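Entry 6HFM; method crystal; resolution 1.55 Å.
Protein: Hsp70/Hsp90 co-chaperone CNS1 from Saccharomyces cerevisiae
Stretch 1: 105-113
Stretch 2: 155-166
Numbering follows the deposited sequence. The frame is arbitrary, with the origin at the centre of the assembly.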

# COMPACT_ATOMS: atom_id res chain seq x y z
N MET A 105 5.22 -4.70 1.77
CA MET A 105 4.15 -4.12 2.57
C MET A 105 4.34 -4.51 4.03
O MET A 105 4.86 -5.59 4.33
CB MET A 105 2.78 -4.61 2.07
CG MET A 105 2.49 -4.16 0.64
SD MET A 105 0.93 -4.75 -0.06
CE MET A 105 -0.22 -3.66 0.76
N GLU A 106 3.93 -3.61 4.92
CA GLU A 106 4.03 -3.84 6.36
C GLU A 106 2.91 -4.78 6.82
O GLU A 106 1.77 -4.68 6.33
CB GLU A 106 3.96 -2.50 7.10
CG GLU A 106 4.20 -2.58 8.60
CD GLU A 106 4.20 -1.22 9.28
OE1 GLU A 106 4.46 -0.19 8.62
OE2 GLU A 106 3.96 -1.18 10.51
N THR A 107 3.22 -5.67 7.75
CA THR A 107 2.22 -6.59 8.32
C THR A 107 1.70 -6.07 9.66
O THR A 107 2.24 -5.11 10.21
CB THR A 107 2.81 -8.01 8.52
OG1 THR A 107 3.88 -7.96 9.47
CG2 THR A 107 3.32 -8.58 7.21
N LYS A 108 0.67 -6.71 10.19
CA LYS A 108 0.12 -6.29 11.49
C LYS A 108 1.18 -6.39 12.60
O LYS A 108 1.18 -5.57 13.51
CB LYS A 108 -1.12 -7.11 11.86
CG LYS A 108 -1.91 -6.49 13.02
CD LYS A 108 -3.17 -7.26 13.37
CE LYS A 108 -3.81 -6.69 14.62
NZ LYS A 108 -5.03 -7.45 15.01
N ALA A 109 2.08 -7.36 12.50
CA ALA A 109 3.18 -7.52 13.46
C ALA A 109 4.23 -6.40 13.40
O ALA A 109 5.04 -6.28 14.32
CB ALA A 109 3.85 -8.87 13.27
N GLY A 110 4.23 -5.60 12.34
CA GLY A 110 5.25 -4.57 12.13
C GLY A 110 6.44 -5.05 11.32
O GLY A 110 7.44 -4.33 11.19
N GLY A 111 6.34 -6.27 10.78
CA GLY A 111 7.33 -6.80 9.84
C GLY A 111 7.02 -6.42 8.41
O GLY A 111 6.11 -5.62 8.15
N LEU A 112 7.79 -6.97 7.48
CA LEU A 112 7.61 -6.74 6.05
C LEU A 112 7.38 -8.03 5.28
O LEU A 112 8.00 -9.05 5.57
CB LEU A 112 8.85 -6.05 5.46
CG LEU A 112 9.14 -4.63 5.93
CD1 LEU A 112 10.55 -4.25 5.50
CD2 LEU A 112 8.12 -3.66 5.38
N ILE A 113 6.50 -7.98 4.28
CA ILE A 113 6.29 -9.10 3.36
C ILE A 113 6.52 -8.62 1.93
O ILE A 113 6.16 -7.50 1.58
CB ILE A 113 4.88 -9.73 3.51
CG1 ILE A 113 4.80 -11.04 2.72
CG2 ILE A 113 3.77 -8.77 3.10
CD1 ILE A 113 3.67 -11.92 3.17
N LYS A 155 17.82 -2.86 7.75
CA LYS A 155 17.68 -1.58 8.45
C LYS A 155 16.26 -1.30 8.98
O LYS A 155 16.09 -0.41 9.81
CB LYS A 155 18.08 -0.41 7.53
CG LYS A 155 19.47 -0.48 6.92
CD LYS A 155 20.57 -0.12 7.89
CE LYS A 155 21.83 0.29 7.13
NZ LYS A 155 23.04 0.27 7.99
N TRP A 156 15.25 -2.02 8.48
CA TRP A 156 13.86 -1.83 8.91
C TRP A 156 13.73 -2.00 10.42
O TRP A 156 14.17 -3.00 10.97
CB TRP A 156 12.94 -2.82 8.19
CG TRP A 156 11.48 -2.73 8.59
CD1 TRP A 156 10.84 -3.52 9.50
CD2 TRP A 156 10.51 -1.82 8.08
NE1 TRP A 156 9.52 -3.14 9.59
CE2 TRP A 156 9.28 -2.11 8.72
CE3 TRP A 156 10.54 -0.79 7.13
CZ2 TRP A 156 8.10 -1.40 8.46
CZ3 TRP A 156 9.36 -0.08 6.86
CH2 TRP A 156 8.17 -0.40 7.53
N ASP A 157 13.13 -1.00 11.07
CA ASP A 157 13.00 -0.95 12.52
C ASP A 157 11.54 -1.22 12.90
O ASP A 157 10.68 -0.35 12.75
CB ASP A 157 13.48 0.41 13.02
CG ASP A 157 13.63 0.48 14.54
OD1 ASP A 157 12.91 -0.22 15.28
OD2 ASP A 157 14.46 1.28 15.01
N LYS A 158 11.29 -2.43 13.39
CA LYS A 158 9.94 -2.86 13.76
C LYS A 158 9.37 -2.01 14.89
O LYS A 158 8.20 -1.63 14.84
CB LYS A 158 9.97 -4.34 14.16
CG LYS A 158 8.64 -4.94 14.57
CD LYS A 158 8.70 -6.46 14.63
CE LYS A 158 9.72 -6.97 15.64
NZ LYS A 158 9.80 -8.45 15.66
N GLN A 159 10.19 -1.70 15.90
CA GLN A 159 9.77 -0.83 17.01
C GLN A 159 9.35 0.56 16.51
O GLN A 159 8.32 1.08 16.93
CB GLN A 159 10.89 -0.72 18.06
CG GLN A 159 10.49 0.01 19.33
CD GLN A 159 11.57 0.01 20.39
OE1 GLN A 159 11.33 -0.38 21.54
NE2 GLN A 159 12.77 0.43 20.02
N LYS A 160 10.15 1.14 15.61
CA LYS A 160 9.86 2.44 14.99
C LYS A 160 8.54 2.39 14.20
O LYS A 160 7.75 3.33 14.22
CB LYS A 160 11.00 2.86 14.06
CG LYS A 160 11.08 4.34 13.75
CD LYS A 160 12.13 4.61 12.68
CE LYS A 160 12.38 6.10 12.47
NZ LYS A 160 13.30 6.67 13.49
N ALA A 161 8.32 1.29 13.49
CA ALA A 161 7.07 1.09 12.75
C ALA A 161 5.86 1.06 13.68
O ALA A 161 4.86 1.74 13.43
CB ALA A 161 7.13 -0.17 11.90
N LEU A 162 5.96 0.30 14.77
CA LEU A 162 4.86 0.20 15.73
C LEU A 162 4.60 1.53 16.45
O LEU A 162 3.45 1.84 16.78
CB LEU A 162 5.12 -0.93 16.73
CG LEU A 162 5.18 -2.34 16.13
CD1 LEU A 162 5.66 -3.34 17.18
CD2 LEU A 162 3.85 -2.79 15.54
N GLU A 163 5.65 2.33 16.63
CA GLU A 163 5.53 3.66 17.25
C GLU A 163 4.82 4.71 16.38
O GLU A 163 4.37 5.73 16.89
CB GLU A 163 6.92 4.17 17.69
CG GLU A 163 7.41 3.49 18.95
CD GLU A 163 8.88 3.74 19.26
OE1 GLU A 163 9.57 4.44 18.48
OE2 GLU A 163 9.35 3.23 20.31
N ARG A 164 4.71 4.45 15.07
CA ARG A 164 3.86 5.27 14.18
C ARG A 164 2.35 5.14 14.45
O ARG A 164 1.57 6.00 14.02
CB ARG A 164 4.13 4.94 12.70
CG ARG A 164 5.51 5.33 12.20
CD ARG A 164 5.58 5.36 10.68
NE ARG A 164 5.47 4.03 10.07
CZ ARG A 164 6.48 3.18 9.84
NH1 ARG A 164 7.74 3.49 10.18
NH2 ARG A 164 6.23 2.00 9.28
N ARG A 165 1.94 4.08 15.14
CA ARG A 165 0.53 3.73 15.31
C ARG A 165 -0.08 4.44 16.51
O ARG A 165 0.63 4.82 17.44
CB ARG A 165 0.37 2.21 15.45
CG ARG A 165 1.00 1.44 14.30
CD ARG A 165 0.78 -0.06 14.42
NE ARG A 165 1.41 -0.75 13.30
CZ ARG A 165 1.30 -2.05 13.03
NH1 ARG A 165 0.57 -2.85 13.81
NH2 ARG A 165 1.93 -2.56 11.98
N SER A 166 -1.41 4.60 16.49
CA SER A 166 -2.14 5.24 17.59
C SER A 166 -2.15 4.40 18.87
O SER A 166 -2.00 4.94 19.96
CB SER A 166 -3.57 5.56 17.17
OG SER A 166 -3.58 6.55 16.17
O HOH W 1 2.99 1.04 11.51

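This is a polar contact flanked by an apolar Leu112-Trp156 pair, in which a tight hairpin turn presents a buried carboxylate and a row of backbone carbonyls to the arginines and tryptophan of a segment built round a short helix. The hairpin is held by its own backbone: Met105 and Ile113 exchange N-to-O bonds in both directions, Thr107 N bonds to Gly111 O, and a type I turn runs from Thr107 to Gly110. Thr107 O also accepts from Gly110 N.

Arg165 NH1 donates to Lys108 O at 2.8 Å, while its NH2 donates to Thr107 O at 3.1 Å and to Glu106 OE2 at 2.9 Å, all three acceptors lying near the guanidinium plane, where its N-H groups point. The Glu106 pairing is a salt bridge, and the same carboxylate forms a second one through OE1 to Arg164 NH2 at 2.9 Å, although the hydrogen bond there is weak. Two arginines compensate one buried charge. A water extends the network, donating to Glu106 OE2 (2.6 Å) and to Ala161 O (2.8 Å) while accepting from Arg165 NE (3.0 Å).

Trp156 serves two purposes. Its NE1 donates almost linearly to Gly110 O at 2.9 Å, and the face of its ring receives Leu112, whose CD2 sits 3.7 Å from the centroid of the six-membered ring in a CH-pi contact.

Gly110 makes the nearest CA pair, its CA 5.3 Å from Lys158 CA. Its positive phi favours glycine, and an ideal CB would lie only 3.1 Å from Leu162 CD2 and 3.2 Å from Lys158 CG. Asp157, turned away from the hairpin, caps the helix instead, its OD1 accepting from Lys160 N at 3.1 Å. The rule is to match turn carbonyls with planar donors and to pay for a buried acid with more than one partner.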